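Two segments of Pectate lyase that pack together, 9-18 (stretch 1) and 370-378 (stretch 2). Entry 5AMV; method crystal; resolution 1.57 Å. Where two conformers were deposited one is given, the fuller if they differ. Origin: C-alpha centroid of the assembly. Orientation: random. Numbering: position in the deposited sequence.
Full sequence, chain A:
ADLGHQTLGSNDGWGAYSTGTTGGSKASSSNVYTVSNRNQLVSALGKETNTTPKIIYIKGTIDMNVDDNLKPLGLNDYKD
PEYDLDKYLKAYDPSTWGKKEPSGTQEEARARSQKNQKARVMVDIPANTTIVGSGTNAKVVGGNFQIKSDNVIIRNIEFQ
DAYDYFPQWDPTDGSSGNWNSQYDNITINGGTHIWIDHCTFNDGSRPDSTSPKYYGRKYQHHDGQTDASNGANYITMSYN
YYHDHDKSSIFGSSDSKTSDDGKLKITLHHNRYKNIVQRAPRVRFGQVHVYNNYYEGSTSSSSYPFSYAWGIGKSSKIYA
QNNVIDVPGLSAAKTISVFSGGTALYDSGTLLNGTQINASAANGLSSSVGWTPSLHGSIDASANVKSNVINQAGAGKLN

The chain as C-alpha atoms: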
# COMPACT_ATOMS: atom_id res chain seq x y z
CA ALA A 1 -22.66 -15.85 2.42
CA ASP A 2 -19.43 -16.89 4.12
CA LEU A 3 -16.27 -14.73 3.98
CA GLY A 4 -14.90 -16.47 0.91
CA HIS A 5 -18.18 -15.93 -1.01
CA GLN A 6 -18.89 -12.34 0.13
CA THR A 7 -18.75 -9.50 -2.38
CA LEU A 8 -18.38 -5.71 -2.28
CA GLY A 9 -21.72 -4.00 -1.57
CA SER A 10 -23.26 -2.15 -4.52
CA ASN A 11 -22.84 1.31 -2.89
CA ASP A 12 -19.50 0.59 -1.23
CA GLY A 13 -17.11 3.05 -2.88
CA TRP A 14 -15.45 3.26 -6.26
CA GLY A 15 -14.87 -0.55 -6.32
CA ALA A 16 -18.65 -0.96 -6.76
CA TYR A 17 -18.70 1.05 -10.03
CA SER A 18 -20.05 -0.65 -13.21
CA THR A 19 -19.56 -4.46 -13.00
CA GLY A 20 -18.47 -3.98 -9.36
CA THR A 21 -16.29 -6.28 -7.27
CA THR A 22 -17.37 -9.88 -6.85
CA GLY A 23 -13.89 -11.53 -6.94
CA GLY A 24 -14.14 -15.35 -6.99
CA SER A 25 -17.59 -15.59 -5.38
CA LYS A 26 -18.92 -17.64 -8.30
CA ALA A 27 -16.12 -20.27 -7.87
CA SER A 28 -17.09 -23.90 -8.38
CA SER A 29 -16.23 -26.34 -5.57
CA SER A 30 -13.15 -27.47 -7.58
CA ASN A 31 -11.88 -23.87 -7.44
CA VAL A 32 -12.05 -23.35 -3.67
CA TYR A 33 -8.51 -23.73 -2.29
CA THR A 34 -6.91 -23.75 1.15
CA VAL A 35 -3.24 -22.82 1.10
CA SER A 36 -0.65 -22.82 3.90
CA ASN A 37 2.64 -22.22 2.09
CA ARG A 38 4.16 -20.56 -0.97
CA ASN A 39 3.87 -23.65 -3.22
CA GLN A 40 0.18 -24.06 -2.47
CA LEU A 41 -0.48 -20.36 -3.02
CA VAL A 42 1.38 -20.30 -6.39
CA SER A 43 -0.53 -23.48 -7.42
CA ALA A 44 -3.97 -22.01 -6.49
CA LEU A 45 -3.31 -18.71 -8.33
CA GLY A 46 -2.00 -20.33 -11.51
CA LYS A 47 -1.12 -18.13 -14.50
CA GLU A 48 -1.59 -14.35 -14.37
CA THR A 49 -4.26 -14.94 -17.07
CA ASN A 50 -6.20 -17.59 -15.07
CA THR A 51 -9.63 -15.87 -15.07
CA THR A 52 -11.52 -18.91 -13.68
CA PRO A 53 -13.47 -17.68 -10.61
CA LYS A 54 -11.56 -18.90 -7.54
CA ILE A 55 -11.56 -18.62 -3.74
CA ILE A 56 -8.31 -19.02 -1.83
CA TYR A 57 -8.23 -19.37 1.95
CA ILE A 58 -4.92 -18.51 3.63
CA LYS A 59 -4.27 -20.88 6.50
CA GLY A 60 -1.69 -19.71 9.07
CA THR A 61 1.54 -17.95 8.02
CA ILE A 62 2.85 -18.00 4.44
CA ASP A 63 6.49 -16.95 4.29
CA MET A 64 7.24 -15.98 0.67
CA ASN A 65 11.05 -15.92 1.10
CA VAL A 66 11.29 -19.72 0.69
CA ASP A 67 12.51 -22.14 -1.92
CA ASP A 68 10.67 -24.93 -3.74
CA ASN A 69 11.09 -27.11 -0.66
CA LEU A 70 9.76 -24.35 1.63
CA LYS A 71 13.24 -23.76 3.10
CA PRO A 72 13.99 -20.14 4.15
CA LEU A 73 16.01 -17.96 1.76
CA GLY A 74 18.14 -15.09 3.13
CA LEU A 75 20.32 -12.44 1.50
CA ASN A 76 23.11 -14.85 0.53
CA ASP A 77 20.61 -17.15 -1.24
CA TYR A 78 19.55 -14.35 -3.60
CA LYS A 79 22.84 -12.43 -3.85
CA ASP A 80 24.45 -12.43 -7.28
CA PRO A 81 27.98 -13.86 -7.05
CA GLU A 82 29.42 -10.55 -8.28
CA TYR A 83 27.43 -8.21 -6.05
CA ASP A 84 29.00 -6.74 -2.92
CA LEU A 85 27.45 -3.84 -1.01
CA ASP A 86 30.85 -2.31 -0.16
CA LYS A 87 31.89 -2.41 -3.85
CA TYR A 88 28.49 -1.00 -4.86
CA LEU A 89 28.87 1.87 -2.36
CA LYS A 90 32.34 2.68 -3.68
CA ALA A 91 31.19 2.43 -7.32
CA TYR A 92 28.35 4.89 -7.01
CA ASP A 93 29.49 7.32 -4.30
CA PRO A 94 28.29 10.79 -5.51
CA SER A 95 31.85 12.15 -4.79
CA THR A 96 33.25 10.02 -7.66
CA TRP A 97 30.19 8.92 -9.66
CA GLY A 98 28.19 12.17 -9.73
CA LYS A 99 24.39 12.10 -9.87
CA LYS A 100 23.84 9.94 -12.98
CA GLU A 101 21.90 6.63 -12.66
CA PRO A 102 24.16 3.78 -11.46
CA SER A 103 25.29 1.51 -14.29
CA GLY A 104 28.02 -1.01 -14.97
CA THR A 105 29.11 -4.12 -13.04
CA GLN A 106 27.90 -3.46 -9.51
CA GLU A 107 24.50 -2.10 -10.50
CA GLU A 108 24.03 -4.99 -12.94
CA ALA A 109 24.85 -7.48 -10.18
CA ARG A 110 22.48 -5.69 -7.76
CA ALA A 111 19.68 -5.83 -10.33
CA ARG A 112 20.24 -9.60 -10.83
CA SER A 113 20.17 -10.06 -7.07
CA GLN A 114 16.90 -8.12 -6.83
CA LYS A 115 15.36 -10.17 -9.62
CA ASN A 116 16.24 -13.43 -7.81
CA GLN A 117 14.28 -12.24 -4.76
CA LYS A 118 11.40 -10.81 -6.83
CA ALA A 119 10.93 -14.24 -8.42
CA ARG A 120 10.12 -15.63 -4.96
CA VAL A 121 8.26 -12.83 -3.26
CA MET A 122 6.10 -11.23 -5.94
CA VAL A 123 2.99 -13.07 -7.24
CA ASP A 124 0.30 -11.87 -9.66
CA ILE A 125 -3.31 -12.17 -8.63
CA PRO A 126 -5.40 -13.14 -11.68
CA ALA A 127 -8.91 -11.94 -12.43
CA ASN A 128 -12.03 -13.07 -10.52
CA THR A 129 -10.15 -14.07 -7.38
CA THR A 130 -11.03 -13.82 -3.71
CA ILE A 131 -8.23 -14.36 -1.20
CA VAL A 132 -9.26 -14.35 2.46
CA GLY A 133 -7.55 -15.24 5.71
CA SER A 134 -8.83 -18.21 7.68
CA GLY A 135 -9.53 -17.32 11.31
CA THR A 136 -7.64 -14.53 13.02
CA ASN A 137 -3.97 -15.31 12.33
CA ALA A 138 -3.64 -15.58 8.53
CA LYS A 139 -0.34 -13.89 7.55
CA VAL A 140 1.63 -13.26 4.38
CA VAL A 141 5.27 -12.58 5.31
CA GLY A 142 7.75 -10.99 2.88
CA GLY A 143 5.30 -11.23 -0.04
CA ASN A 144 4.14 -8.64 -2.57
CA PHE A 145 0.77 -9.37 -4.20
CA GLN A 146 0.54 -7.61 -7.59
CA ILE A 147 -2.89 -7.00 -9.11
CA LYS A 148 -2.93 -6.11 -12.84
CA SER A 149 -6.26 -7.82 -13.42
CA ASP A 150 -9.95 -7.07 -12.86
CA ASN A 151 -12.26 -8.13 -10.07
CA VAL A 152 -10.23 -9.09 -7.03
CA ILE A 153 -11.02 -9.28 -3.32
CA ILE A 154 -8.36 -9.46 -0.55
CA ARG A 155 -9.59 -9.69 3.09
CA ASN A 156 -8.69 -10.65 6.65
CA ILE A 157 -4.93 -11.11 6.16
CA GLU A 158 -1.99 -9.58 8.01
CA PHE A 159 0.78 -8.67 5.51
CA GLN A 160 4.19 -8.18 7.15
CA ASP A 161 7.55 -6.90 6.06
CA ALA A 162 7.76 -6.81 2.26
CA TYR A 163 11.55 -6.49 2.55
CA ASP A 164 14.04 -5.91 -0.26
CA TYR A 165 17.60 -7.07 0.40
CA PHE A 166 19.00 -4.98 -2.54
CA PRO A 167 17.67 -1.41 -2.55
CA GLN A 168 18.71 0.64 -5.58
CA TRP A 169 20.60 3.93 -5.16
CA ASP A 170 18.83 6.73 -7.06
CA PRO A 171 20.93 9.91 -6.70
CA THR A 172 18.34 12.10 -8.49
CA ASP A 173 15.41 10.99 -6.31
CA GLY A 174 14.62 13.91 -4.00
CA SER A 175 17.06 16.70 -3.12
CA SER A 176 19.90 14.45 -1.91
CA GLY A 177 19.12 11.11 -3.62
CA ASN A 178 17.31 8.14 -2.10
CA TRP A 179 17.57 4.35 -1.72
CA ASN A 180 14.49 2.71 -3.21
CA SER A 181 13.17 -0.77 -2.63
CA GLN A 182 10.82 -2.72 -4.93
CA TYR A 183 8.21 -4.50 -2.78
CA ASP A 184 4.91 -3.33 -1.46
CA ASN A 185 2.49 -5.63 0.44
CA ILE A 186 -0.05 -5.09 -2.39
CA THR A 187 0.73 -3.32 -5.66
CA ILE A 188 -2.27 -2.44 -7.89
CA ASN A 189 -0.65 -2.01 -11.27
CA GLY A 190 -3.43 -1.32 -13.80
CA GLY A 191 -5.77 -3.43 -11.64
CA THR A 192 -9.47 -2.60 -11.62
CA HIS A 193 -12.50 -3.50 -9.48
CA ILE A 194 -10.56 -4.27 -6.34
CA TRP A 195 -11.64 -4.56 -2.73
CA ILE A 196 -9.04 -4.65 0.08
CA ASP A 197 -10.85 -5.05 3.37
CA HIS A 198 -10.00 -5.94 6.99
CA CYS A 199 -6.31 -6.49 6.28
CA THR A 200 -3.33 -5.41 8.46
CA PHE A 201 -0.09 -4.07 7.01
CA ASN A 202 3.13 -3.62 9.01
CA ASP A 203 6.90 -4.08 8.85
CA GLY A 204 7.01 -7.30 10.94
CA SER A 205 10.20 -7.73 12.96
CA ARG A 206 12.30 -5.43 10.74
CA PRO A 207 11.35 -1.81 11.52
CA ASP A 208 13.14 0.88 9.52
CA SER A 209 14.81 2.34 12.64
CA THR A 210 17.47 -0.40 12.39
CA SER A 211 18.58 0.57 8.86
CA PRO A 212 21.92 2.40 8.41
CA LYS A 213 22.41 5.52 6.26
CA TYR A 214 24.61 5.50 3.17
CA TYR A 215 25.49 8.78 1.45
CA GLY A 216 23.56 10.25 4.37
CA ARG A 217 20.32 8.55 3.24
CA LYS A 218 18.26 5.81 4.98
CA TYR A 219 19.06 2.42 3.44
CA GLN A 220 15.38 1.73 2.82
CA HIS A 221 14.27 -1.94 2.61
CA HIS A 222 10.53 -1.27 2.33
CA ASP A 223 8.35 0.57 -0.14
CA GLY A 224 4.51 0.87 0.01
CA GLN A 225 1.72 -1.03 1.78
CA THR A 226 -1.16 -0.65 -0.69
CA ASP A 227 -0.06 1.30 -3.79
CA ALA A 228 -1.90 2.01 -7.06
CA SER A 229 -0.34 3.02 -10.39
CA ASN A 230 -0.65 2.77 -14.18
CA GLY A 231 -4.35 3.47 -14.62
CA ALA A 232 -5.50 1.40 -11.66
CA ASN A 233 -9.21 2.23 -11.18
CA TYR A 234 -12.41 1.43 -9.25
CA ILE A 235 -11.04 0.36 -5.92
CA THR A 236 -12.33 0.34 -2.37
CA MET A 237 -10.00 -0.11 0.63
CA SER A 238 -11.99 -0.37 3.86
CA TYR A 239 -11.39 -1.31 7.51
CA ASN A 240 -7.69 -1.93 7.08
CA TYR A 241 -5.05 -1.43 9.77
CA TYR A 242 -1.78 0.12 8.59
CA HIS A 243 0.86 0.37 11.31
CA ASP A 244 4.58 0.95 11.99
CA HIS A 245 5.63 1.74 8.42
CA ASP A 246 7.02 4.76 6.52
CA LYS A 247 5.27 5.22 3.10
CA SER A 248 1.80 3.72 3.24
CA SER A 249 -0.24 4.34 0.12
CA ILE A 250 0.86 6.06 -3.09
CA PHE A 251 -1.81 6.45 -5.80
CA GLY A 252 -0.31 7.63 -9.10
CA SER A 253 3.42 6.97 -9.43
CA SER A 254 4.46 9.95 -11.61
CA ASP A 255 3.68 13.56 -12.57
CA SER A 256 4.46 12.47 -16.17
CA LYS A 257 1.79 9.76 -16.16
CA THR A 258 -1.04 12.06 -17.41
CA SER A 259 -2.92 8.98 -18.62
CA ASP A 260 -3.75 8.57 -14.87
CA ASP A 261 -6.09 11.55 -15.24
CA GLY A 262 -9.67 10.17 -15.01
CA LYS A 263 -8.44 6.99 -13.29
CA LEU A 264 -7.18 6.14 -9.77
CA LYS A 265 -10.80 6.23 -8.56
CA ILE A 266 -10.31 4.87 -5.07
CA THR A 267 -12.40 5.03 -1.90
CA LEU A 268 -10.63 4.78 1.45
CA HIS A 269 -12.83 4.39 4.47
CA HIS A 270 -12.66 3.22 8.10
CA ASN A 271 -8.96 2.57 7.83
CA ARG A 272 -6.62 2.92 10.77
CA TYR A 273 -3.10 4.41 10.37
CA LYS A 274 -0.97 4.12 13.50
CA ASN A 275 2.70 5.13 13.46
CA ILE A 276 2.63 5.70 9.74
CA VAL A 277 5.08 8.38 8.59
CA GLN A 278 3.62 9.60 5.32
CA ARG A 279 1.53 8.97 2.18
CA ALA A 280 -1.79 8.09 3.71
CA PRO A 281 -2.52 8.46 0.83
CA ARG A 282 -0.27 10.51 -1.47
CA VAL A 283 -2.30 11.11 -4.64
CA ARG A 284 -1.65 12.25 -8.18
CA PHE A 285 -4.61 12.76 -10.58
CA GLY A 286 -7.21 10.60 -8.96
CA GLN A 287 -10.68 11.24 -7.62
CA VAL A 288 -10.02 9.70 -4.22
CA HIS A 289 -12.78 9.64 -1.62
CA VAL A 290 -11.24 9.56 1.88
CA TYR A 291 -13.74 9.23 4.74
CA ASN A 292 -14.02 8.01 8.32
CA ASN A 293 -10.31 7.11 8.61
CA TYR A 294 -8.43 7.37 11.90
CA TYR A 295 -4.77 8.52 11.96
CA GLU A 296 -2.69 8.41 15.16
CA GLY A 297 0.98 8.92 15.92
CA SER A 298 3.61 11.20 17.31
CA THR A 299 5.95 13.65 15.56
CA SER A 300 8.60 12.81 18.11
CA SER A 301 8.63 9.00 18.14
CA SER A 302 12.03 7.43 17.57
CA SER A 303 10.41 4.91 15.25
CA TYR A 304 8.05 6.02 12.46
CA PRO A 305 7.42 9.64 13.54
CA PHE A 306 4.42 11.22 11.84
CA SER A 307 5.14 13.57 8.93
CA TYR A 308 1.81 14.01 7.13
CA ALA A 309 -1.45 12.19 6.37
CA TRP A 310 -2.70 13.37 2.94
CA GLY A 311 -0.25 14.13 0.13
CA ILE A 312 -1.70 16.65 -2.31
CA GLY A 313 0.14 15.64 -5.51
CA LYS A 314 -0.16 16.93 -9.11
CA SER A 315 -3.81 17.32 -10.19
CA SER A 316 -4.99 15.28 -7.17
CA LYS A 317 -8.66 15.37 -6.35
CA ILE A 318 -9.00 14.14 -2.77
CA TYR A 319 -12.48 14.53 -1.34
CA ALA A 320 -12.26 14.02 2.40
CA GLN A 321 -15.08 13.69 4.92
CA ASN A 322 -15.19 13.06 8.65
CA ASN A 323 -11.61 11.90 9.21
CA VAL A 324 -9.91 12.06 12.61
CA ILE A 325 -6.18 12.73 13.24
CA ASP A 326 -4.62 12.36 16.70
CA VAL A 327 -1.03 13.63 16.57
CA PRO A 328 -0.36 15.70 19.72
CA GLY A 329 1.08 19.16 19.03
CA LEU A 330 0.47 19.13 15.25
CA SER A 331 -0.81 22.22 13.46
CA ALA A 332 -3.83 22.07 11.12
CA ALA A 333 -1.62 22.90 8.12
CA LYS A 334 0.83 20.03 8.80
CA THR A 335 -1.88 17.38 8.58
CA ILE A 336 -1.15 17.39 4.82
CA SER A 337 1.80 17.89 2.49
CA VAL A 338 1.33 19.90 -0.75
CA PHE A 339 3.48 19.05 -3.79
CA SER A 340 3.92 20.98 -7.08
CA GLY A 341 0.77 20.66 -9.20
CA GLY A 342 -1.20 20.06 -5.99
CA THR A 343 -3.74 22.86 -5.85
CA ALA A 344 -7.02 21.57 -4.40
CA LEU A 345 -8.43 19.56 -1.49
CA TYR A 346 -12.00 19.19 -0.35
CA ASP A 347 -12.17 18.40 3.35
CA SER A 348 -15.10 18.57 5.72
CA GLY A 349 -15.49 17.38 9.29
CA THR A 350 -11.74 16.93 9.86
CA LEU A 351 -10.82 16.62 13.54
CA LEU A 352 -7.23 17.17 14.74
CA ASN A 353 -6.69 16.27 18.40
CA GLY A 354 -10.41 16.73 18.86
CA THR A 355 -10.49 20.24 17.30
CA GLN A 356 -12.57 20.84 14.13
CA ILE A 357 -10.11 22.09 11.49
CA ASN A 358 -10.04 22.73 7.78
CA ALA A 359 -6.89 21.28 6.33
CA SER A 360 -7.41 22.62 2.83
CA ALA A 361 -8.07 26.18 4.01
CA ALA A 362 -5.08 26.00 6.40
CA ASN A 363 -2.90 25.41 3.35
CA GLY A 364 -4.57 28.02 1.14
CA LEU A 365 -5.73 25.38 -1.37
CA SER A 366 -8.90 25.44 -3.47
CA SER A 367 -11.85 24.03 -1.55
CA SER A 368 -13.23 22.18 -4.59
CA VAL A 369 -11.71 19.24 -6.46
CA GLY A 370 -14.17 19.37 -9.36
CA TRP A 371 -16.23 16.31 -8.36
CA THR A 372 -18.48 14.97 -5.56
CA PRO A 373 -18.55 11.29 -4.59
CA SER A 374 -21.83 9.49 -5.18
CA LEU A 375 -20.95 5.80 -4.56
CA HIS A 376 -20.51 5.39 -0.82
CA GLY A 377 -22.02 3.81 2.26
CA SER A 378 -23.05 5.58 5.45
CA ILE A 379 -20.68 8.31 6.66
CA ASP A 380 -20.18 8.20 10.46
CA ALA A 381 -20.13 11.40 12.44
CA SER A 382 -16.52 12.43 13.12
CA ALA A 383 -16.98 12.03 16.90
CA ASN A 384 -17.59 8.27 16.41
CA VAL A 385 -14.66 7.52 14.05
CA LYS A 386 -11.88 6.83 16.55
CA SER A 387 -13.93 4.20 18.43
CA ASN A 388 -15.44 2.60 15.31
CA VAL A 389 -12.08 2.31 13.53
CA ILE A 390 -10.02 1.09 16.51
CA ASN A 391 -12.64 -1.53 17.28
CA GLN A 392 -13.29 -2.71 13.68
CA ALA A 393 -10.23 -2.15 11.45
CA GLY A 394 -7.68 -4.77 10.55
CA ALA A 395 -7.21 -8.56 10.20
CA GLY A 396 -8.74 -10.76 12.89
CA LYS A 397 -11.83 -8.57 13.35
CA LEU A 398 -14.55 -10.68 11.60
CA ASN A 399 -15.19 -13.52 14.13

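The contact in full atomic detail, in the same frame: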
# COMPACT_ATOMS: atom_id res chain seq x y z
N GLY A 9 -20.32 -4.49 -1.49
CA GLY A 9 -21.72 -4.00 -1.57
C GLY A 9 -21.84 -3.02 -2.72
O GLY A 9 -20.87 -2.33 -3.06
N SER A 10 -23.04 -2.92 -3.29
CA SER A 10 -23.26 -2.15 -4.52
C SER A 10 -23.10 -0.63 -4.38
O SER A 10 -23.00 0.09 -5.41
CB SER A 10 -24.66 -2.47 -5.07
OG SER A 10 -25.64 -2.07 -4.12
N ASN A 11 -23.07 -0.11 -3.15
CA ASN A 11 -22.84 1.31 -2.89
C ASN A 11 -21.49 1.55 -2.22
O ASN A 11 -21.17 2.69 -1.81
CB ASN A 11 -23.95 1.88 -1.99
CG ASN A 11 -23.87 1.37 -0.56
OD1 ASN A 11 -23.27 0.34 -0.28
ND2 ASN A 11 -24.51 2.10 0.36
N ASP A 12 -20.69 0.48 -2.09
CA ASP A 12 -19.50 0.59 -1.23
C ASP A 12 -18.24 1.09 -1.96
O ASP A 12 -17.28 0.33 -2.23
CB ASP A 12 -19.26 -0.73 -0.48
CG ASP A 12 -18.27 -0.59 0.66
OD1 ASP A 12 -17.74 0.54 0.93
OD2 ASP A 12 -18.01 -1.63 1.30
N GLY A 13 -18.27 2.38 -2.30
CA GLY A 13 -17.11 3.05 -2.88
C GLY A 13 -16.87 2.77 -4.35
O GLY A 13 -17.64 2.08 -5.03
N TRP A 14 -15.76 3.33 -4.86
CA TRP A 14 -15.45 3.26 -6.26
C TRP A 14 -15.30 1.80 -6.76
O TRP A 14 -15.52 1.52 -7.94
CB TRP A 14 -14.18 4.02 -6.53
CG TRP A 14 -14.35 5.52 -6.85
CD1 TRP A 14 -13.68 6.55 -6.26
CD2 TRP A 14 -15.18 6.12 -7.87
NE1 TRP A 14 -14.03 7.76 -6.84
CE2 TRP A 14 -14.96 7.52 -7.83
CE3 TRP A 14 -16.10 5.60 -8.81
CZ2 TRP A 14 -15.61 8.43 -8.71
CZ3 TRP A 14 -16.73 6.50 -9.71
CH2 TRP A 14 -16.49 7.90 -9.62
N GLY A 15 -14.92 0.86 -5.88
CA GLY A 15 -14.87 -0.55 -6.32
C GLY A 15 -16.21 -1.10 -6.80
O GLY A 15 -16.23 -2.08 -7.56
N ALA A 16 -17.31 -0.48 -6.36
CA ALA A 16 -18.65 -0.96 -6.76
C ALA A 16 -19.13 -0.39 -8.11
O ALA A 16 -20.22 -0.75 -8.57
CB ALA A 16 -19.66 -0.62 -5.66
N TYR A 17 -18.32 0.47 -8.73
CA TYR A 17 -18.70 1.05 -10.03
C TYR A 17 -18.87 -0.01 -11.13
O TYR A 17 -18.20 -1.05 -11.11
CB TYR A 17 -17.67 2.11 -10.48
CG TYR A 17 -18.16 2.91 -11.67
CD1 TYR A 17 -19.06 3.96 -11.50
CD2 TYR A 17 -17.72 2.59 -12.96
CE1 TYR A 17 -19.52 4.70 -12.61
CE2 TYR A 17 -18.15 3.31 -14.07
CZ TYR A 17 -19.06 4.35 -13.88
OH TYR A 17 -19.47 5.05 -15.00
N SER A 18 -19.77 0.25 -12.07
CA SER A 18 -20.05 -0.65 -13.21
C SER A 18 -20.27 -2.11 -12.80
O SER A 18 -21.24 -2.40 -12.11
CB SER A 18 -19.03 -0.49 -14.36
OG SER A 18 -17.70 -0.85 -14.01
N GLY A 370 -13.53 19.51 -8.05
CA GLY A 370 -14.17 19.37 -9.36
C GLY A 370 -15.07 18.16 -9.51
O GLY A 370 -15.55 17.87 -10.64
N TRP A 371 -15.29 17.43 -8.41
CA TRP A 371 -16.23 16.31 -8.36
C TRP A 371 -16.78 16.12 -6.94
O TRP A 371 -16.22 16.66 -5.99
CB TRP A 371 -15.56 15.00 -8.84
CG TRP A 371 -14.58 14.42 -7.80
CD1 TRP A 371 -13.42 14.99 -7.36
CD2 TRP A 371 -14.73 13.20 -7.08
NE1 TRP A 371 -12.83 14.19 -6.38
CE2 TRP A 371 -13.61 13.09 -6.20
CE3 TRP A 371 -15.69 12.18 -7.10
CZ2 TRP A 371 -13.43 11.98 -5.34
CZ3 TRP A 371 -15.50 11.07 -6.23
CH2 TRP A 371 -14.38 10.99 -5.39
N THR A 372 -17.89 15.38 -6.84
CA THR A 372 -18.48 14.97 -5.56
C THR A 372 -18.80 13.48 -5.59
O THR A 372 -19.43 12.97 -6.54
CB THR A 372 -19.77 15.73 -5.22
OG1 THR A 372 -20.61 15.73 -6.37
CG2 THR A 372 -19.46 17.15 -4.81
N PRO A 373 -18.31 12.74 -4.57
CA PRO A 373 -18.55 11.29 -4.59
C PRO A 373 -20.03 10.97 -4.56
O PRO A 373 -20.77 11.61 -3.82
CB PRO A 373 -17.93 10.81 -3.28
CG PRO A 373 -17.12 11.92 -2.73
CD PRO A 373 -17.35 13.16 -3.54
N SER A 374 -20.46 9.98 -5.33
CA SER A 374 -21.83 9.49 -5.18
C SER A 374 -21.92 8.04 -4.65
O SER A 374 -22.87 7.71 -3.90
CB SER A 374 -22.61 9.65 -6.48
OG SER A 374 -21.84 9.17 -7.57
N LEU A 375 -20.95 7.20 -5.01
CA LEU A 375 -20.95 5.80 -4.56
C LEU A 375 -20.29 5.63 -3.20
O LEU A 375 -19.07 5.52 -3.12
CB LEU A 375 -20.15 4.92 -5.54
CG LEU A 375 -20.89 4.32 -6.70
CD1 LEU A 375 -19.92 3.52 -7.52
CD2 LEU A 375 -22.05 3.46 -6.16
N HIS A 376 -21.07 5.62 -2.14
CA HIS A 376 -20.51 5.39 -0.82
C HIS A 376 -21.57 4.90 0.13
O HIS A 376 -22.76 5.16 -0.08
CB HIS A 376 -19.86 6.68 -0.25
CG HIS A 376 -20.83 7.80 -0.05
ND1 HIS A 376 -21.67 7.86 1.04
CD2 HIS A 376 -21.09 8.89 -0.80
CE1 HIS A 376 -22.43 8.94 0.95
NE2 HIS A 376 -22.08 9.59 -0.15
N GLY A 377 -21.13 4.23 1.19
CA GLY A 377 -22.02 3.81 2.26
C GLY A 377 -22.22 4.94 3.25
O GLY A 377 -21.86 6.11 2.98
N SER A 378 -22.77 4.59 4.40
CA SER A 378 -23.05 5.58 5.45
C SER A 378 -21.79 6.23 6.00
O SER A 378 -20.82 5.54 6.32
CB SER A 378 -23.84 4.93 6.58
OG SER A 378 -25.15 4.66 6.14
O HOH W 1 -18.21 3.33 0.63

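Residues 9-18 and 370-378 touch across at least 357 positions of sequence, so the contact joins an early part of the chain to a very late one. It is modest, burying 415 Å² summed over both sides. Stretch 2 has no regular helix or strand, and stretch 1 is loop and turn apart from a short 3-10 segment ending at A16, so no sheet or helix pairing organizes the backbones. They come closest at G13 and H376, whose CA atoms lie 4.6 Å apart.

Stretch 1 is shaped largely by its own backbone bonds. A type I turn from G9 to D12 is closed by D12 N to G9 O at 3.0 Å, and the 3-10 segment is tied by A16 N to G13 O at 2.9 Å and Y17 N to W14 O at 3.1 Å.

Between the stretches, polar atoms approach without forming a clear direct hydrogen bond. N11 O lies 3.0 Å from H376 N, a distance that would suit a bond, but the angle is poor; instead, N11 O accepts from G13 N within its own stretch at 3.0 Å. The better-defined backbone contact is a CA-H...O approach: G13 CA stands 3.2 Å from L375 O, with an angle of 138° at the hydrogen. Glycine CA hydrogens are slightly polarized by the flanking amides and can approach a carbonyl in this way. G13 also has a phi of 78°, which by itself favours glycine.

Water 1 supplies a polar link. It donates to D12 OD1 at 2.8 Å and accepts from G377 N at 3.1 Å, bridging a carboxylate and a backbone amide too far apart to bond directly.

Apolar packing centres on L375, which gives up 129 Å² to stretch 1, the largest share of any residue here. Its CA-to-CB bond points toward stretch 1, and with chi1 at -89° and chi2 t its two methyls reach different neighbours: CD2 lies 3.6 Å from S10 O, whereas CD1 is 3.7 Å from Y17 N and 4.0 Å from Y17 CB. CD1 sits at the edge of the Y17 ring, near its plane, so this is not packing against the ring face.

The aromatic contact pairs W14 with W371. W14 CA-to-CB points away, yet the indole end comes nearer, placing W14 CZ2 3.6 Å from W371 CZ3. The W14 five-membered and W371 six-membered rings have centroids 5.5 Å apart and planes at 25°: nearly parallel, but slid so far that they barely overlap.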